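Local coordinates for protein chinitase A (Streptomyces coelicolor, PDB 3EBV) that probably hydrolyses internal linkages of chitin as an endochitinase, its family 18 glycosidase catalytic domain being the part described here, at residues 235-240 against 284-289; 35-40 against 269-274; 24-29 against 69-74; 181-186 against 199-204; 119-124 against 149-154. All coordinates share one frame; numbering follows the deposited sequence.

How the contacts relate
Contacts 1, 3 and 4 lie well out from the centre of this TIM barrel and contacts 2 and 5 closer to it, at the ends of barrel strands, and their chemistry differs with their place. Contacts 2 and 5 reach the same sheet and meet where F37 touches D119, one aromatic, the other polar and watery. Outside, contact 1 packs small apolar groups between two helices, contact 3 ties a loop to a helix through one lysine, and contact 4 lays a loop on a phenylalanine. Contacts 4 and 5 touch through S183 and T152, contacts 1 and 3 through S284.

Contact 1. Residues 235-240 against 284-289; sequences VSPSVV and SNSVGA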
# COMPACT_ATOMS: atom_id res chain seq x y z
N VAL A 235 14.15 -1.68 8.02
CA VAL A 235 14.86 -0.69 8.86
C VAL A 235 14.18 -0.59 10.22
O VAL A 235 12.98 -0.85 10.38
CB VAL A 235 14.90 0.72 8.22
CG1 VAL A 235 15.67 0.70 6.90
CG2 VAL A 235 13.46 1.31 8.03
N SER A 236 14.94 -0.21 11.24
CA SER A 236 14.34 0.04 12.55
C SER A 236 13.25 1.10 12.43
O SER A 236 13.33 2.01 11.58
CB SER A 236 15.38 0.49 13.57
OG SER A 236 15.93 1.74 13.22
N PRO A 237 12.22 1.03 13.28
CA PRO A 237 11.21 2.09 13.27
C PRO A 237 11.84 3.51 13.41
O PRO A 237 11.34 4.46 12.80
CB PRO A 237 10.27 1.73 14.44
CG PRO A 237 10.48 0.25 14.63
CD PRO A 237 11.89 -0.05 14.25
N SER A 238 12.91 3.64 14.19
CA SER A 238 13.55 4.97 14.34
C SER A 238 14.00 5.50 12.98
O SER A 238 13.97 6.71 12.76
CB SER A 238 14.75 4.89 15.29
OG SER A 238 15.74 3.99 14.81
N VAL A 239 14.40 4.61 12.05
CA VAL A 239 14.81 5.04 10.70
C VAL A 239 13.59 5.53 9.89
O VAL A 239 13.67 6.55 9.17
CB VAL A 239 15.58 3.93 9.93
CG1 VAL A 239 15.82 4.33 8.46
CG2 VAL A 239 16.92 3.60 10.65
N VAL A 240 12.48 4.80 9.95
CA VAL A 240 11.27 5.27 9.29
C VAL A 240 10.89 6.65 9.86
O VAL A 240 10.55 7.58 9.09
CB VAL A 240 10.05 4.31 9.52
CG1 VAL A 240 8.82 4.85 8.78
CG2 VAL A 240 10.41 2.87 9.07
N SER A 284 4.46 -1.10 14.47
CA SER A 284 3.28 -0.25 14.50
C SER A 284 3.22 0.62 15.78
O SER A 284 2.70 1.76 15.73
CB SER A 284 1.98 -1.02 14.29
OG SER A 284 1.81 -2.03 15.30
N ASN A 285 3.73 0.11 16.90
CA ASN A 285 3.74 0.94 18.12
C ASN A 285 4.54 2.22 17.85
O ASN A 285 4.09 3.31 18.20
CB ASN A 285 4.34 0.20 19.31
CG ASN A 285 3.33 -0.72 19.98
OD1 ASN A 285 2.14 -0.64 19.72
ND2 ASN A 285 3.83 -1.54 20.92
N SER A 286 5.73 2.09 17.26
CA SER A 286 6.64 3.26 17.18
C SER A 286 6.27 4.11 15.97
O SER A 286 6.13 5.33 16.10
CB SER A 286 8.08 2.79 17.08
OG SER A 286 8.90 3.89 16.66
N VAL A 287 6.15 3.50 14.78
CA VAL A 287 5.79 4.26 13.57
C VAL A 287 4.39 4.83 13.68
O VAL A 287 4.13 5.98 13.30
CB VAL A 287 5.99 3.43 12.28
CG1 VAL A 287 5.58 4.24 11.05
CG2 VAL A 287 7.43 2.94 12.22
N GLY A 288 3.44 4.05 14.21
CA GLY A 288 2.07 4.58 14.38
C GLY A 288 2.02 5.81 15.27
O GLY A 288 1.38 6.81 14.90
N ALA A 289 2.70 5.76 16.43
CA ALA A 289 2.72 6.91 17.33
C ALA A 289 3.34 8.10 16.58
O ALA A 289 2.85 9.23 16.69
CB ALA A 289 3.55 6.61 18.58
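V287 sets its CG1 methyl trans to the main-chain nitrogen (chi1 179°), which leaves CG2 beside that nitrogen and aims both methyls at the helix that begins at P237. V240 adopts the same torsion, and the two valine side chains cross at about a right angle, methyl against methyl. CG2 of V287 does most of the work: it lies 3.8 Å from P237 CB and 4.0 Å from V240 CB, settling between the proline ring and the valine. The other branch, V287 CG1, meets V240 CG1 at 4.0 Å. One residue earlier, at the rim, S286 brings its hydroxyl against the same proline, with OG 3.4 Å from P237 CB, and the oxygen has a weak hydrogen bond to N241 of the facing helix. P237 therefore presents a single carbon, CB, to both a methyl and a hydroxyl. It stands in the first turn of its helix, just after the N-cap residue S236. The valines are buried and the proline and serine only partly so, which gives the interface an apolar inside and a more polar margin. V240 also rests on L223 of strand 219-224. This is the packing of neighbouring helices, 237-249 and 282-292, in the outer layer of a TIM barrel.

Contact 2. Residues 35-40 against 269-274; sequences VAFADA and MTWSTN
A36 and W271 belong to strands that run in the same direction without pairing, A36 CA and S272 CA standing 9.3 Å apart, and a cis peptide precedes both F37 and S272. The side chains reach over to each other. The indole extends with CG trans to the W271 backbone nitrogen (chi1 176°) and offers the outer rim of its six-membered ring. A36 CB comes in at the indole's edge, 3.8 Å from W271 CZ3. F37 CZ lies equally close, 3.8 Å from W271 CZ3. The F37 ring approaches from the opposite direction; the two rings meet rim to rim with their planes only 13° apart, so neither covers the other. Instead, A36 CB sits over the centre of the F37 ring, and S272 CB over that of the indole. With alanine at W271, F37 and the A36 methyl would probably lose their neighbour, leaving a space where the indole rim had been. In family 18 relatives a tryptophan followed by a cis peptide here commonly floors the sugar site, and W271 is consistent with that. Strand 6-12 pairs with both strands and separates them; Y181, from the loop after strand 175-179, touches W271, while F37 leans on S81 of strand 77-84.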
# COMPACT_ATOMS: atom_id res chain seq x y z
N VAL A 35 -6.41 -5.94 2.52
CA VAL A 35 -6.60 -7.39 2.57
C VAL A 35 -5.84 -8.04 1.41
O VAL A 35 -6.11 -7.78 0.22
CB VAL A 35 -8.08 -7.69 2.51
CG1 VAL A 35 -8.31 -9.21 2.34
CG2 VAL A 35 -8.75 -7.18 3.76
N ALA A 36 -4.87 -8.89 1.74
CA ALA A 36 -3.96 -9.46 0.77
C ALA A 36 -4.25 -10.97 0.56
O ALA A 36 -3.91 -11.75 1.45
CB ALA A 36 -2.50 -9.28 1.26
N PHE A 37 -4.79 -11.42 -0.58
CA PHE A 37 -5.08 -10.64 -1.78
C PHE A 37 -6.32 -11.22 -2.46
O PHE A 37 -6.74 -12.36 -2.16
CB PHE A 37 -3.94 -10.80 -2.78
CG PHE A 37 -2.61 -10.27 -2.31
CD1 PHE A 37 -2.31 -8.91 -2.44
CD2 PHE A 37 -1.66 -11.12 -1.77
CE1 PHE A 37 -1.08 -8.42 -2.02
CE2 PHE A 37 -0.41 -10.62 -1.36
CZ PHE A 37 -0.13 -9.26 -1.48
N ALA A 38 -6.86 -10.46 -3.40
CA ALA A 38 -7.82 -11.02 -4.36
C ALA A 38 -7.08 -12.02 -5.25
O ALA A 38 -5.85 -11.96 -5.37
CB ALA A 38 -8.50 -9.95 -5.17
N ASP A 39 -7.81 -12.97 -5.82
CA ASP A 39 -7.27 -14.02 -6.69
C ASP A 39 -7.61 -13.67 -8.17
O ASP A 39 -8.70 -13.17 -8.44
CB ASP A 39 -7.90 -15.37 -6.30
CG ASP A 39 -7.34 -15.94 -4.96
OD1 ASP A 39 -6.10 -15.94 -4.81
OD2 ASP A 39 -8.13 -16.42 -4.11
N ALA A 40 -6.70 -13.90 -9.11
CA ALA A 40 -7.07 -13.90 -10.54
C ALA A 40 -8.06 -15.04 -10.84
O ALA A 40 -8.14 -16.01 -10.09
CB ALA A 40 -5.85 -14.05 -11.41
N MSE A 269 3.56 2.68 5.54
CA MSE A 269 2.84 1.43 5.22
C MSE A 269 3.74 0.28 5.65
O MSE A 269 4.98 0.41 5.64
CB MSE A 269 2.58 1.35 3.71
CG MSE A 269 2.00 -0.00 3.25
SE MSE A 269 3.44 -1.34 2.87
CE MSE A 269 3.71 -1.00 0.96
N THR A 270 3.14 -0.87 6.03
CA THR A 270 3.99 -2.05 6.25
C THR A 270 3.38 -3.36 5.74
O THR A 270 2.14 -3.59 5.81
CB THR A 270 4.40 -2.21 7.73
OG1 THR A 270 5.46 -3.16 7.85
CG2 THR A 270 3.23 -2.65 8.58
N TRP A 271 4.30 -4.19 5.22
CA TRP A 271 4.02 -5.61 4.98
C TRP A 271 4.65 -6.34 6.16
O TRP A 271 5.89 -6.31 6.28
CB TRP A 271 4.70 -6.03 3.69
CG TRP A 271 4.51 -7.52 3.46
CD1 TRP A 271 5.40 -8.51 3.79
CD2 TRP A 271 3.34 -8.16 2.94
NE1 TRP A 271 4.85 -9.75 3.48
CE2 TRP A 271 3.60 -9.56 2.94
CE3 TRP A 271 2.12 -7.68 2.44
CZ2 TRP A 271 2.65 -10.49 2.49
CZ3 TRP A 271 1.18 -8.59 1.99
CH2 TRP A 271 1.46 -9.99 2.01
N SER A 272 3.88 -6.97 7.06
CA SER A 272 2.42 -7.08 7.10
C SER A 272 2.00 -6.95 8.57
O SER A 272 2.84 -7.03 9.47
CB SER A 272 1.95 -8.46 6.59
OG SER A 272 2.51 -9.47 7.44
N THR A 273 0.71 -6.80 8.83
CA THR A 273 0.22 -6.77 10.23
C THR A 273 0.62 -8.09 10.93
O THR A 273 0.94 -8.08 12.13
CB THR A 273 -1.30 -6.51 10.31
OG1 THR A 273 -2.01 -7.61 9.73
CG2 THR A 273 -1.67 -5.25 9.50
N ASN A 274 0.63 -9.18 10.18
CA ASN A 274 0.94 -10.51 10.78
C ASN A 274 2.37 -10.58 11.22
O ASN A 274 2.68 -11.05 12.34
CB ASN A 274 0.61 -11.61 9.76
CG ASN A 274 -0.80 -11.48 9.23
OD1 ASN A 274 -1.09 -10.69 8.31
ND2 ASN A 274 -1.72 -12.28 9.80

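Contact 3. Residues 24-29 against 69-74; sequences SDVPSA and RAKQAA. With SO4 (sulfate ion), chain B.
K71 points its side chain at the loop 24-29 and ends against the backbone of V26, so the contact is one of a long cationic chain set against a row of carbonyls. The chain bends early, at chi2 (-62°), and then runs extended through CD and CE, which carries NZ away from its helix and into the curve of the loop. There NZ donates to V26 O at 2.8 Å. The ammonium does not lie in the plane of that carbonyl: it is tilted 34° from it, and the C=O...N angle is 138°. V26 itself turns CB toward the helix, and this carbon is 4.1 Å from K71 NZ, an apolar flank beside the polar end. Two waters extend the grip. Water 2 accepts from NZ at 2.8 Å and donates to P27 O, while water 1 donates to S24 O and accepts only a weak bond from NZ. The lysine thus reaches three backbone oxygens, one directly and two through water; these carbonyl dipoles would be expected to spread and stabilise its charge. Further along, S28 donates from OG to sulfate O4 at 2.7 Å, an ion probably taken up from the crystallisation liquor. The carbonyl of S28 is held separately by K76. Loop 24-29, between strands 6-12 and 32-40, thus fastens to helix 61-73; the K71 and V26 side chains both touch I33 of strand 32-40, and P27 and A29 lean on S284 of helix 282-292.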
# COMPACT_ATOMS: atom_id res chain seq x y z
N SER A 24 -10.19 -8.34 13.40
CA SER A 24 -10.38 -7.71 14.72
C SER A 24 -9.09 -7.71 15.55
O SER A 24 -9.00 -6.95 16.52
CB SER A 24 -11.46 -8.46 15.51
OG SER A 24 -11.10 -9.84 15.62
N ASP A 25 -8.10 -8.53 15.18
CA ASP A 25 -6.83 -8.53 15.90
C ASP A 25 -5.86 -7.43 15.45
O ASP A 25 -4.84 -7.18 16.09
CB ASP A 25 -6.08 -9.85 15.73
CG ASP A 25 -6.81 -11.03 16.36
OD1 ASP A 25 -7.29 -10.86 17.51
OD2 ASP A 25 -6.82 -12.09 15.70
N VAL A 26 -6.14 -6.83 14.29
CA VAL A 26 -5.22 -5.82 13.75
C VAL A 26 -5.11 -4.62 14.70
O VAL A 26 -6.12 -4.07 15.12
CB VAL A 26 -5.67 -5.36 12.35
CG1 VAL A 26 -4.82 -4.14 11.87
CG2 VAL A 26 -5.58 -6.54 11.36
N PRO A 27 -3.87 -4.23 15.06
CA PRO A 27 -3.68 -3.07 15.95
C PRO A 27 -4.41 -1.80 15.54
O PRO A 27 -4.56 -1.53 14.33
CB PRO A 27 -2.16 -2.85 15.94
CG PRO A 27 -1.58 -4.28 15.71
CD PRO A 27 -2.60 -4.93 14.77
N SER A 28 -4.80 -1.02 16.54
CA SER A 28 -5.52 0.23 16.30
C SER A 28 -4.73 1.26 15.49
O SER A 28 -5.34 2.12 14.84
CB SER A 28 -5.96 0.85 17.63
OG SER A 28 -4.86 1.05 18.46
N ALA A 29 -3.40 1.13 15.50
CA ALA A 29 -2.53 2.07 14.75
C ALA A 29 -2.83 2.09 13.26
O ALA A 29 -2.53 3.09 12.58
CB ALA A 29 -1.08 1.70 14.96
N ARG A 69 -16.89 -4.36 9.33
CA ARG A 69 -17.85 -3.33 9.74
C ARG A 69 -17.42 -2.65 11.04
O ARG A 69 -17.52 -1.42 11.17
CB ARG A 69 -19.26 -3.92 9.92
CG ARG A 69 -19.84 -4.49 8.66
CD ARG A 69 -21.35 -4.84 8.83
NE ARG A 69 -21.67 -5.42 10.14
CZ ARG A 69 -21.80 -6.73 10.40
NH1 ARG A 69 -22.09 -7.10 11.65
NH2 ARG A 69 -21.66 -7.66 9.45
N ALA A 70 -16.93 -3.44 12.00
CA ALA A 70 -16.46 -2.87 13.26
C ALA A 70 -15.25 -1.94 13.08
O ALA A 70 -15.15 -0.91 13.74
CB ALA A 70 -16.16 -3.98 14.31
N LYS A 71 -14.31 -2.33 12.19
CA LYS A 71 -13.17 -1.44 11.90
C LYS A 71 -13.67 -0.13 11.31
O LYS A 71 -13.18 0.95 11.66
CB LYS A 71 -12.23 -2.13 10.89
CG LYS A 71 -11.25 -3.15 11.53
CD LYS A 71 -10.30 -2.51 12.54
CE LYS A 71 -9.39 -3.52 13.22
NZ LYS A 71 -8.40 -2.83 14.06
N GLN A 72 -14.64 -0.23 10.40
CA GLN A 72 -15.20 0.98 9.76
C GLN A 72 -15.92 1.90 10.74
O GLN A 72 -15.82 3.13 10.63
CB GLN A 72 -16.09 0.58 8.60
CG GLN A 72 -15.27 -0.04 7.44
CD GLN A 72 -16.09 -0.81 6.45
OE1 GLN A 72 -17.21 -1.29 6.75
NE2 GLN A 72 -15.55 -0.95 5.23
N ALA A 73 -16.65 1.30 11.69
CA ALA A 73 -17.32 2.07 12.74
C ALA A 73 -16.31 2.82 13.60
O ALA A 73 -16.62 3.90 14.16
CB ALA A 73 -18.17 1.11 13.61
N ALA A 74 -15.09 2.26 13.71
CA ALA A 74 -14.00 2.90 14.45
C ALA A 74 -13.19 3.88 13.59
O ALA A 74 -12.17 4.41 14.05
CB ALA A 74 -13.09 1.84 15.06
S SO4 B . -5.87 -0.65 21.68
O1 SO4 B . -7.31 -0.69 21.46
O2 SO4 B . -5.53 -0.57 23.11
O3 SO4 B . -5.32 -1.91 21.05
O4 SO4 B . -5.30 0.55 21.07
O HOH W 1 -9.90 -4.34 16.57
O HOH W 2 -6.80 -0.85 12.86

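Contact 4. Residues 181-186 against 199-204; sequences YNSGTM and VDFLTA
F201 gives up by far the largest area in this contact, with M186 and S183 next, and its ring is what the loop 181-186 rests against. With CG trans to the main-chain nitrogen (chi1 -166°), the phenyl group leaves helix 199-210 and extends its far rim, CZ and CE1, to the loop. S183 comes in at the edge: its OG lies in the ring plane, 3.5 Å from F201 CZ, and its CB is 3.7 Å from the same atom. M186, a selenomethionine, meets CE1 instead, its CB 3.9 Å from F201 CE1 and its CG as close. Beyond CG the M186 chain bends and leads away, toward T152 and I153. The S183 hydroxyl is fixed by other bonds. It donates to G184 O at 2.7 Å, in the carbonyl plane and on a lone pair, and is also hydrogen-bonded to T152 OG1. Replacing S183 by a valine would probably deprive G184 O and T152 of a polar mate and let this turn of the loop shift off the ring edge. Nearby, Y194 touches F201, and the disulfide between C189 and C207 ties the helix to the hairpin region. Chemically, the loop is held to the helix by dispersion contacts with a single aromatic rim, while the S183 hydroxyl bonds to G184 O and T152, so the serine can probably sit beside carbon at little cost.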
# COMPACT_ATOMS: atom_id res chain seq x y z
N TYR A 181 11.68 -1.73 -0.40
CA TYR A 181 12.30 -2.97 0.12
C TYR A 181 12.25 -4.04 -0.96
O TYR A 181 11.64 -3.85 -2.01
CB TYR A 181 11.60 -3.44 1.41
CG TYR A 181 10.10 -3.64 1.29
CD1 TYR A 181 9.55 -4.88 0.91
CD2 TYR A 181 9.22 -2.64 1.66
CE1 TYR A 181 8.14 -5.06 0.84
CE2 TYR A 181 7.82 -2.82 1.62
CZ TYR A 181 7.29 -4.02 1.21
OH TYR A 181 5.94 -4.15 1.13
N ASN A 182 12.95 -5.14 -0.68
CA ASN A 182 13.26 -6.17 -1.72
C ASN A 182 13.78 -5.53 -2.99
O ASN A 182 13.41 -5.91 -4.11
CB ASN A 182 12.03 -7.05 -2.06
CG ASN A 182 11.57 -7.89 -0.89
OD1 ASN A 182 12.39 -8.46 -0.16
ND2 ASN A 182 10.26 -7.94 -0.68
N SER A 183 14.68 -4.56 -2.83
CA SER A 183 15.10 -3.71 -3.94
C SER A 183 16.63 -3.68 -4.11
O SER A 183 17.34 -3.55 -3.12
CB SER A 183 14.65 -2.25 -3.67
OG SER A 183 15.03 -1.41 -4.74
N GLY A 184 17.06 -3.71 -5.37
CA GLY A 184 18.43 -3.37 -5.71
C GLY A 184 18.64 -1.86 -5.50
O GLY A 184 17.69 -1.10 -5.16
N THR A 185 19.86 -1.41 -5.73
CA THR A 185 20.13 0.04 -5.62
C THR A 185 19.30 0.79 -6.66
O THR A 185 18.94 0.26 -7.74
CB THR A 185 21.63 0.38 -5.75
OG1 THR A 185 22.09 -0.10 -7.01
CG2 THR A 185 22.44 -0.25 -4.60
N MSE A 186 18.98 2.04 -6.32
CA MSE A 186 18.12 2.88 -7.12
C MSE A 186 18.64 4.30 -7.16
O MSE A 186 19.38 4.70 -6.26
CB MSE A 186 16.72 2.91 -6.49
CG MSE A 186 16.00 1.56 -6.55
SE MSE A 186 15.39 1.19 -8.38
CE MSE A 186 15.63 -0.77 -8.39
N VAL A 199 18.14 5.52 5.71
CA VAL A 199 17.20 6.64 5.71
C VAL A 199 17.21 7.34 4.34
O VAL A 199 16.15 7.75 3.83
CB VAL A 199 17.52 7.64 6.85
CG1 VAL A 199 18.80 8.30 6.64
CG2 VAL A 199 16.43 8.74 6.94
N ASP A 200 18.37 7.45 3.68
CA ASP A 200 18.47 8.17 2.40
C ASP A 200 17.70 7.47 1.28
O ASP A 200 17.19 8.11 0.37
CB ASP A 200 19.95 8.27 1.94
CG ASP A 200 20.76 9.35 2.66
OD1 ASP A 200 20.19 10.24 3.33
OD2 ASP A 200 22.00 9.27 2.48
N PHE A 201 17.63 6.14 1.32
CA PHE A 201 16.83 5.43 0.29
C PHE A 201 15.38 5.88 0.41
O PHE A 201 14.72 6.09 -0.63
CB PHE A 201 16.91 3.95 0.58
CG PHE A 201 16.44 3.03 -0.55
CD1 PHE A 201 17.19 2.84 -1.71
CD2 PHE A 201 15.25 2.31 -0.38
CE1 PHE A 201 16.76 1.91 -2.70
CE2 PHE A 201 14.83 1.39 -1.38
CZ PHE A 201 15.55 1.18 -2.50
N LEU A 202 14.89 6.03 1.63
CA LEU A 202 13.51 6.49 1.81
C LEU A 202 13.32 7.91 1.32
O LEU A 202 12.40 8.22 0.56
CB LEU A 202 13.08 6.36 3.28
CG LEU A 202 13.29 4.96 3.89
CD1 LEU A 202 12.79 4.91 5.32
CD2 LEU A 202 12.58 3.87 3.04
N THR A 203 14.18 8.82 1.80
CA THR A 203 13.94 10.23 1.48
C THR A 203 14.24 10.60 0.04
O THR A 203 13.47 11.36 -0.58
CB THR A 203 14.76 11.16 2.44
OG1 THR A 203 16.16 10.82 2.32
CG2 THR A 203 14.34 10.94 3.88
N ALA A 204 15.35 10.08 -0.50
CA ALA A 204 15.74 10.40 -1.87
C ALA A 204 14.81 9.81 -2.93
O ALA A 204 14.65 10.41 -4.01
CB ALA A 204 17.20 10.02 -2.12

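Contact 5. Residues 119-124 against 149-154; sequences DLENGL and APQTID
E121 faces Q151 where the chain leaves two neighbouring barrel strands. E121 CB lies 3.8 Å from Q151 NE2, with CG next at 4.0 Å from the same nitrogen. Beyond CG the chain is extended, bringing the carboxylate over the Q151 amide; the two planes are 25° apart and stacked, though the side chains cross at about a right angle. At the tip OE1 lies loosely over the amide, nearest to its NE2, while OE2 is hydrogen-bonded to Q179 NE2. OE2 also lies 2.9 Å from D119 OD1, a close approach of two acceptors and not a hydrogen bond. The glutamine amide spends its N-H groups on water: NE2 donates to water 4 at 2.9 Å and to water 5, which donates to E121 O. D119 packs alongside A149, with OD1 4.0 Å from A149 CB, and Q179 serves A149 O as well as E121, so one amide positions both segments. D154 OD2 receives the Q151 backbone N-H. D119 and E121 end the DxxDxDxE signature of family 18 chitinases, whose glutamate serves relatives as proton donor, consistent with an active site at the C-terminal end of strand 115-120 in the TIM barrel.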
# COMPACT_ATOMS: atom_id res chain seq x y z
N ASP A 119 -1.55 -3.74 -6.42
CA ASP A 119 -0.27 -4.34 -6.11
C ASP A 119 0.08 -5.43 -7.14
O ASP A 119 0.63 -6.49 -6.77
CB ASP A 119 -0.28 -4.91 -4.68
CG ASP A 119 1.09 -5.40 -4.23
OD1 ASP A 119 2.13 -5.00 -4.80
OD2 ASP A 119 1.09 -6.24 -3.30
N LEU A 120 -0.18 -5.14 -8.41
CA LEU A 120 0.26 -6.04 -9.49
C LEU A 120 1.80 -5.98 -9.56
O LEU A 120 2.40 -4.89 -9.70
CB LEU A 120 -0.32 -5.63 -10.84
CG LEU A 120 -1.85 -5.54 -10.95
CD1 LEU A 120 -2.25 -5.45 -12.47
CD2 LEU A 120 -2.50 -6.67 -10.29
N GLU A 121 2.43 -7.15 -9.54
CA GLU A 121 3.90 -7.22 -9.66
C GLU A 121 4.36 -7.91 -10.93
O GLU A 121 5.56 -8.23 -11.11
CB GLU A 121 4.48 -7.86 -8.39
CG GLU A 121 4.06 -7.03 -7.18
CD GLU A 121 4.74 -7.43 -5.90
OE1 GLU A 121 5.60 -8.34 -5.91
OE2 GLU A 121 4.36 -6.85 -4.87
N ASN A 122 3.39 -8.17 -11.82
CA ASN A 122 3.65 -8.91 -13.06
C ASN A 122 3.45 -8.01 -14.27
O ASN A 122 3.22 -8.49 -15.39
CB ASN A 122 2.77 -10.16 -13.16
CG ASN A 122 1.28 -9.84 -13.12
OD1 ASN A 122 0.85 -8.90 -12.43
ND2 ASN A 122 0.46 -10.66 -13.79
N GLY A 123 3.52 -6.70 -14.03
CA GLY A 123 3.37 -5.70 -15.10
C GLY A 123 2.23 -4.74 -14.79
O GLY A 123 1.24 -5.10 -14.11
N LEU A 124 2.35 -3.51 -15.29
CA LEU A 124 1.30 -2.50 -15.12
C LEU A 124 1.24 -1.69 -16.42
O LEU A 124 2.20 -1.01 -16.79
CB LEU A 124 1.61 -1.63 -13.91
CG LEU A 124 0.52 -0.77 -13.26
CD1 LEU A 124 0.01 0.30 -14.23
CD2 LEU A 124 -0.58 -1.61 -12.59
N ALA A 149 0.83 0.12 -4.57
CA ALA A 149 2.05 -0.33 -3.88
C ALA A 149 3.10 -0.74 -4.93
O ALA A 149 3.51 -1.90 -5.03
CB ALA A 149 1.74 -1.50 -2.92
N PRO A 150 3.58 0.24 -5.72
CA PRO A 150 4.64 -0.06 -6.69
C PRO A 150 5.91 -0.57 -6.02
O PRO A 150 6.14 -0.28 -4.84
CB PRO A 150 4.97 1.33 -7.29
CG PRO A 150 4.46 2.34 -6.24
CD PRO A 150 3.22 1.69 -5.65
N GLN A 151 6.70 -1.31 -6.81
CA GLN A 151 8.08 -1.58 -6.44
C GLN A 151 8.94 -0.38 -6.84
O GLN A 151 8.52 0.51 -7.61
CB GLN A 151 8.54 -2.86 -7.15
CG GLN A 151 7.83 -4.08 -6.59
CD GLN A 151 8.27 -5.33 -7.30
OE1 GLN A 151 9.25 -5.97 -6.89
NE2 GLN A 151 7.61 -5.65 -8.40
N THR A 152 10.19 -0.32 -6.32
CA THR A 152 10.98 0.87 -6.58
C THR A 152 11.22 1.10 -8.08
O THR A 152 11.29 2.23 -8.55
CB THR A 152 12.33 0.80 -5.81
OG1 THR A 152 13.01 -0.40 -6.17
CG2 THR A 152 12.08 0.88 -4.34
N ILE A 153 11.37 0.01 -8.83
CA ILE A 153 11.60 0.13 -10.29
C ILE A 153 10.43 0.79 -11.02
O ILE A 153 10.60 1.27 -12.18
CB ILE A 153 11.86 -1.23 -10.96
CG1 ILE A 153 10.69 -2.20 -10.71
CG2 ILE A 153 13.18 -1.78 -10.47
CD1 ILE A 153 10.83 -3.54 -11.42
N ASP A 154 9.27 0.86 -10.37
CA ASP A 154 8.06 1.39 -11.01
C ASP A 154 7.89 2.90 -10.82
O ASP A 154 6.97 3.48 -11.43
CB ASP A 154 6.84 0.68 -10.43
CG ASP A 154 6.84 -0.82 -10.71
OD1 ASP A 154 7.07 -1.20 -11.87
OD2 ASP A 154 6.61 -1.59 -9.76
O HOH W 3 3.77 -3.64 -7.14
O HOH W 4 5.42 -3.99 -9.36
O HOH W 5 8.00 -8.23 -9.84